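Methylxanthine N1-demethylase NdmA (PDB 6ICN) catalyses the N1-demethylation of caffeine to theobromine and formaldehyde, as a Rieske-type non-heme iron oxygenase of bacterial caffeine degradation. Local coordinates at residues E180-S190 against A328-L339. Residues are numbered along the deposited sequence; the frame is centred on the assembly and turned at random.
Sequences ERRWENFTDFS and ADKVSIQYRKWL. With CFF (caffeine), chain F.
Trp-183 and Tyr-335 form an offset stack between two roughly antiparallel helices, 180-186 and 330-339. The six-membered ring of the indole and the phenol ring lie 3.6 Å apart between centroids, with planes at 3°. Trp-183 has CG anti to the backbone N (chi1 -170°), which directs the indole toward helix 330-339. Thr-187 CG2 lies near the rim of the other indole face, whereas Leu-339 CG sits over the centre of the other phenol face. Tyr-335 OH is hydrogen-bonded to Pro-248 O. Val-331 extends the apolar layer: CG1 meets Trp-183 CH2 at 3.8 Å, and CG2 touches the Phe-189 ring. An alanine in place of Trp-183 would probably open a gap against Tyr-335 and leave one face of its ring without a stacking partner.

The polar grip is on Glu-184. Arg-336 holds its carboxylate side-on with two nitrogens. Arg-336 NE reaches Glu-184 OE2 at 2.9 Å in a nearly straight bond (172°), while Arg-336 NH2 reaches Glu-184 OE1 at 3.0 Å in a more bent one. Ser-332 OG donates to Glu-184 OE1, 3.0 Å away, from above the carboxylate plane. Glu-184 and Glu-323 probably offset Arg-181, Arg-336 and Arg-83 of the second subunit, which also hydrogen-bonds Ser-332 OG.

At the loop end, water 1 donates to Asp-188 OD2 and Asp-329 OD1. Two more waters link Ser-190 OG to Asp-329 OD1 and Ala-328 O. Caffeine C10, the N1 methyl that the enzyme removes, lies over the centre of one Phe-186 ring face.

Asp-188 OD2 and Asp-329 OD2 are hydrogen-bonded to His-102 NE2 and His-82 NE2, respectively, of the second subunit's Rieske cluster pocket. Asp-188 OD1 accepts from the backbone N of His-191, a cobalt ligand, a link consistent with electron transfer between subunits as in other Rieske oxygenases.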
loop_
_atom_site.group_PDB
_atom_site.type_symbol
_atom_site.label_atom_id
_atom_site.label_comp_id
_atom_site.label_asym_id
_atom_site.label_seq_id
_atom_site.Cartn_x
_atom_site.Cartn_y
_atom_site.Cartn_z
ATOM N N GLU A 180 32.078 11.436 1.795
ATOM C CA GLU A 180 32.740 12.735 1.676
ATOM C C GLU A 180 31.744 13.892 1.804
ATOM O O GLU A 180 31.996 14.863 2.530
ATOM C CB GLU A 180 33.495 12.813 0.340
ATOM C CG GLU A 180 34.655 11.814 0.200
ATOM C CD GLU A 180 34.240 10.419 -0.333
ATOM O OE1 GLU A 180 33.019 10.134 -0.534
ATOM O OE2 GLU A 180 35.153 9.585 -0.569
ATOM N N ARG A 181 30.598 13.813 1.107
ATOM C CA ARG A 181 29.634 14.904 1.220
ATOM C C ARG A 181 29.033 14.964 2.621
ATOM O O ARG A 181 28.741 16.053 3.129
ATOM C CB ARG A 181 28.545 14.754 0.145
ATOM C CG ARG A 181 29.105 14.919 -1.278
ATOM C CD ARG A 181 28.299 15.936 -1.990
ATOM N NE ARG A 181 28.470 16.005 -3.437
ATOM C CZ ARG A 181 28.902 17.099 -4.070
ATOM N NH1 ARG A 181 29.268 18.164 -3.368
ATOM N NH2 ARG A 181 28.960 17.121 -5.393
ATOM N N ARG A 182 28.869 13.804 3.274
ATOM C CA ARG A 182 28.350 13.798 4.636
ATOM C C ARG A 182 29.335 14.450 5.597
ATOM O O ARG A 182 28.939 15.251 6.453
ATOM C CB ARG A 182 28.028 12.358 5.062
ATOM C CG ARG A 182 26.951 12.276 6.143
ATOM C CD ARG A 182 27.531 12.441 7.543
ATOM N NE ARG A 182 26.462 12.779 8.489
ATOM C CZ ARG A 182 25.966 14.001 8.664
ATOM N NH1 ARG A 182 26.463 15.031 7.963
ATOM N NH2 ARG A 182 24.976 14.206 9.539
ATOM N N TRP A 183 30.624 14.123 5.460
ATOM C CA TRP A 183 31.646 14.726 6.307
ATOM C C TRP A 183 31.633 16.246 6.161
ATOM O O TRP A 183 31.603 16.985 7.155
ATOM C CB TRP A 183 33.021 14.155 5.942
ATOM C CG TRP A 183 34.143 14.515 6.915
ATOM C CD1 TRP A 183 34.651 13.710 7.896
ATOM C CD2 TRP A 183 34.894 15.749 6.977
ATOM N NE1 TRP A 183 35.668 14.366 8.574
ATOM C CE2 TRP A 183 35.839 15.611 8.022
ATOM C CE3 TRP A 183 34.874 16.936 6.240
ATOM C CZ2 TRP A 183 36.729 16.634 8.375
ATOM C CZ3 TRP A 183 35.772 17.960 6.586
ATOM C CH2 TRP A 183 36.690 17.795 7.643
ATOM N N GLU A 184 31.615 16.730 4.914
ATOM C CA GLU A 184 31.623 18.172 4.698
ATOM C C GLU A 184 30.364 18.824 5.257
ATOM O O GLU A 184 30.426 19.926 5.815
ATOM C CB GLU A 184 31.792 18.470 3.205
ATOM C CG GLU A 184 33.109 17.947 2.674
ATOM C CD GLU A 184 33.416 18.413 1.275
ATOM O OE1 GLU A 184 32.807 19.416 0.845
ATOM O OE2 GLU A 184 34.239 17.756 0.601
ATOM N N ASN A 185 29.214 18.147 5.159
ATOM C CA ASN A 185 27.997 18.689 5.758
ATOM C C ASN A 185 28.129 18.822 7.275
ATOM O O ASN A 185 27.676 19.810 7.862
ATOM C CB ASN A 185 26.804 17.797 5.382
ATOM C CG ASN A 185 25.529 18.178 6.117
ATOM O OD1 ASN A 185 25.095 17.462 7.015
ATOM N ND2 ASN A 185 24.938 19.319 5.763
ATOM N N PHE A 186 28.782 17.860 7.925
ATOM C CA PHE A 186 28.851 17.889 9.381
ATOM C C PHE A 186 29.733 19.021 9.892
ATOM O O PHE A 186 29.441 19.601 10.943
ATOM C CB PHE A 186 29.354 16.541 9.901
ATOM C CG PHE A 186 29.082 16.323 11.357
ATOM C CD1 PHE A 186 29.976 16.782 12.315
ATOM C CD2 PHE A 186 27.925 15.673 11.773
ATOM C CE1 PHE A 186 29.726 16.597 13.671
ATOM C CE2 PHE A 186 27.666 15.491 13.131
ATOM C CZ PHE A 186 28.569 15.946 14.074
ATOM N N THR A 187 30.800 19.352 9.165
ATOM C CA THR A 187 31.789 20.328 9.610
ATOM C C THR A 187 31.604 21.692 8.966
ATOM O O THR A 187 32.489 22.542 9.075
ATOM C CB THR A 187 33.206 19.826 9.307
ATOM O OG1 THR A 187 33.349 19.617 7.902
ATOM C CG2 THR A 187 33.525 18.510 10.055
ATOM N N ASP A 188 30.494 21.907 8.269
ATOM C CA ASP A 188 30.285 23.122 7.492
ATOM C C ASP A 188 29.697 24.205 8.383
ATOM O O ASP A 188 28.567 24.069 8.862
ATOM C CB ASP A 188 29.360 22.809 6.323
ATOM C CG ASP A 188 29.136 23.989 5.415
ATOM O OD1 ASP A 188 28.554 24.985 5.877
ATOM O OD2 ASP A 188 29.507 23.881 4.224
ATOM N N PHE A 189 30.461 25.289 8.591
ATOM C CA PHE A 189 30.035 26.392 9.443
ATOM C C PHE A 189 28.992 27.296 8.776
ATOM O O PHE A 189 28.226 27.958 9.478
ATOM C CB PHE A 189 31.243 27.258 9.854
ATOM C CG PHE A 189 32.387 26.500 10.516
ATOM C CD1 PHE A 189 32.195 25.269 11.130
ATOM C CD2 PHE A 189 33.672 27.054 10.537
ATOM C CE1 PHE A 189 33.274 24.596 11.738
ATOM C CE2 PHE A 189 34.747 26.394 11.143
ATOM C CZ PHE A 189 34.546 25.166 11.743
ATOM N N SER A 190 28.930 27.311 7.446
ATOM C CA SER A 190 28.117 28.272 6.703
ATOM C C SER A 190 26.642 27.886 6.568
ATOM O O SER A 190 25.806 28.770 6.343
ATOM C CB SER A 190 28.707 28.447 5.299
ATOM O OG SER A 190 29.959 29.112 5.353
ATOM N N ALA A 328 35.220 31.096 3.226
ATOM C CA ALA A 328 34.554 30.454 4.355
ATOM C C ALA A 328 34.537 28.932 4.255
ATOM O O ALA A 328 34.174 28.263 5.235
ATOM C CB ALA A 328 33.115 30.965 4.474
ATOM N N ASP A 329 34.886 28.375 3.099
ATOM C CA ASP A 329 34.904 26.931 2.892
ATOM C C ASP A 329 36.210 26.282 3.325
ATOM O O ASP A 329 36.497 25.170 2.874
ATOM C CB ASP A 329 34.669 26.605 1.418
ATOM C CG ASP A 329 33.261 26.938 0.957
ATOM O OD1 ASP A 329 32.326 26.724 1.756
ATOM O OD2 ASP A 329 33.121 27.391 -0.193
ATOM N N LYS A 330 37.016 26.954 4.161
ATOM C CA LYS A 330 38.360 26.457 4.480
ATOM C C LYS A 330 38.367 24.983 4.882
ATOM O O LYS A 330 39.181 24.203 4.379
ATOM C CB LYS A 330 38.993 27.277 5.596
ATOM C CG LYS A 330 40.423 26.761 5.879
ATOM C CD LYS A 330 41.130 27.531 6.951
ATOM C CE LYS A 330 42.520 26.941 7.175
ATOM N NZ LYS A 330 43.224 27.713 8.223
ATOM N N VAL A 331 37.469 24.586 5.791
ATOM C CA VAL A 331 37.472 23.198 6.259
ATOM C C VAL A 331 37.257 22.239 5.091
ATOM O O VAL A 331 37.997 21.259 4.924
ATOM C CB VAL A 331 36.428 23.005 7.372
ATOM C CG1 VAL A 331 36.291 21.529 7.712
ATOM C CG2 VAL A 331 36.802 23.811 8.636
ATOM N N SER A 332 36.247 22.511 4.255
ATOM C CA SER A 332 35.999 21.697 3.065
ATOM C C SER A 332 37.209 21.651 2.129
ATOM O O SER A 332 37.583 20.590 1.600
ATOM C CB SER A 332 34.787 22.266 2.324
ATOM O OG SER A 332 34.713 21.707 1.042
ATOM N N ILE A 333 37.813 22.811 1.877
ATOM C CA ILE A 333 38.943 22.878 0.958
ATOM C C ILE A 333 40.098 22.036 1.477
ATOM O O ILE A 333 40.694 21.250 0.732
ATOM C CB ILE A 333 39.376 24.341 0.754
ATOM C CG1 ILE A 333 38.268 25.139 0.064
ATOM C CG2 ILE A 333 40.643 24.400 -0.077
ATOM C CD1 ILE A 333 38.459 26.657 0.196
ATOM N N GLN A 334 40.405 22.175 2.767
ATOM C CA GLN A 334 41.538 21.460 3.347
ATOM C C GLN A 334 41.261 19.963 3.418
ATOM O O GLN A 334 42.163 19.149 3.195
ATOM C CB GLN A 334 41.855 22.035 4.724
ATOM C CG GLN A 334 42.361 23.497 4.676
ATOM C CD GLN A 334 43.544 23.679 3.725
ATOM O OE1 GLN A 334 44.501 22.903 3.749
ATOM N NE2 GLN A 334 43.468 24.698 2.867
ATOM N N TYR A 335 40.009 19.590 3.715
ATOM C CA TYR A 335 39.605 18.186 3.681
ATOM C C TYR A 335 39.836 17.577 2.304
ATOM O O TYR A 335 40.448 16.514 2.179
ATOM C CB TYR A 335 38.129 18.082 4.077
ATOM C CG TYR A 335 37.543 16.681 4.091
ATOM C CD1 TYR A 335 37.951 15.750 5.035
ATOM C CD2 TYR A 335 36.535 16.321 3.199
ATOM C CE1 TYR A 335 37.389 14.476 5.078
ATOM C CE2 TYR A 335 35.962 15.056 3.233
ATOM C CZ TYR A 335 36.391 14.144 4.168
ATOM O OH TYR A 335 35.829 12.888 4.196
ATOM N N ARG A 336 39.330 18.234 1.248
ATOM C CA ARG A 336 39.491 17.712 -0.100
ATOM C C ARG A 336 40.964 17.597 -0.477
ATOM O O ARG A 336 41.366 16.634 -1.139
ATOM C CB ARG A 336 38.743 18.608 -1.084
ATOM C CG ARG A 336 37.221 18.553 -0.898
ATOM C CD ARG A 336 36.493 19.549 -1.807
ATOM N NE ARG A 336 35.047 19.403 -1.634
ATOM C CZ ARG A 336 34.117 19.869 -2.468
ATOM N NH1 ARG A 336 34.451 20.537 -3.573
ATOM N NH2 ARG A 336 32.837 19.669 -2.181
ATOM N N LYS A 337 41.774 18.568 -0.045
ATOM C CA LYS A 337 43.207 18.551 -0.325
ATOM C C LYS A 337 43.882 17.340 0.311
ATOM O O LYS A 337 44.668 16.637 -0.344
ATOM C CB LYS A 337 43.841 19.844 0.188
ATOM C CG LYS A 337 45.359 19.917 -0.027
ATOM C CD LYS A 337 45.874 21.267 0.425
ATOM C CE LYS A 337 47.395 21.301 0.389
ATOM N NZ LYS A 337 47.888 22.650 0.775
ATOM N N TRP A 338 43.576 17.073 1.588
ATOM C CA TRP A 338 44.185 15.921 2.250
ATOM C C TRP A 338 43.726 14.612 1.617
ATOM O O TRP A 338 44.537 13.710 1.385
ATOM C CB TRP A 338 43.878 15.939 3.747
ATOM C CG TRP A 338 44.816 15.071 4.573
ATOM C CD1 TRP A 338 45.810 14.252 4.122
ATOM C CD2 TRP A 338 44.824 14.967 5.996
ATOM N NE1 TRP A 338 46.454 13.646 5.190
ATOM C CE2 TRP A 338 45.869 14.076 6.351
ATOM C CE3 TRP A 338 44.067 15.561 7.008
ATOM C CZ2 TRP A 338 46.140 13.744 7.676
ATOM C CZ3 TRP A 338 44.338 15.247 8.321
ATOM C CH2 TRP A 338 45.375 14.336 8.649
ATOM N N LEU A 339 42.425 14.478 1.318
ATOM C CA LEU A 339 41.968 13.257 0.658
ATOM C C LEU A 339 42.700 13.028 -0.663
ATOM O O LEU A 339 43.074 11.894 -0.988
ATOM C CB LEU A 339 40.458 13.304 0.411
ATOM C CG LEU A 339 39.542 13.190 1.618
ATOM C CD1 LEU A 339 38.082 13.134 1.132
ATOM C CD2 LEU A 339 39.863 11.971 2.452
HETATM N N1 CFF F . 26.113 18.962 13.850
HETATM C C2 CFF F . 26.376 19.909 14.806
HETATM C C10 CFF F . 26.827 18.996 12.586
HETATM C C6 CFF F . 25.202 18.009 14.066
HETATM N N3 CFF F . 25.711 19.885 15.988
HETATM O O11 CFF F . 27.191 20.758 14.602
HETATM C C12 CFF F . 25.981 20.889 17.013
HETATM C C4 CFF F . 24.786 18.922 16.210
HETATM C C5 CFF F . 24.531 17.986 15.274
HETATM N N9 CFF F . 23.998 18.669 17.270
HETATM O O13 CFF F . 24.975 17.182 13.225
HETATM N N7 CFF F . 23.593 17.154 15.764
HETATM C C8 CFF F . 23.266 17.578 16.991
HETATM C C14 CFF F . 22.877 15.972 15.319
HETATM O O HOH W 1 31.841 24.877 3.526
HETATM O O HOH W 2 30.670 28.780 2.592
HETATM O O HOH W 3 31.823 26.946 5.746
#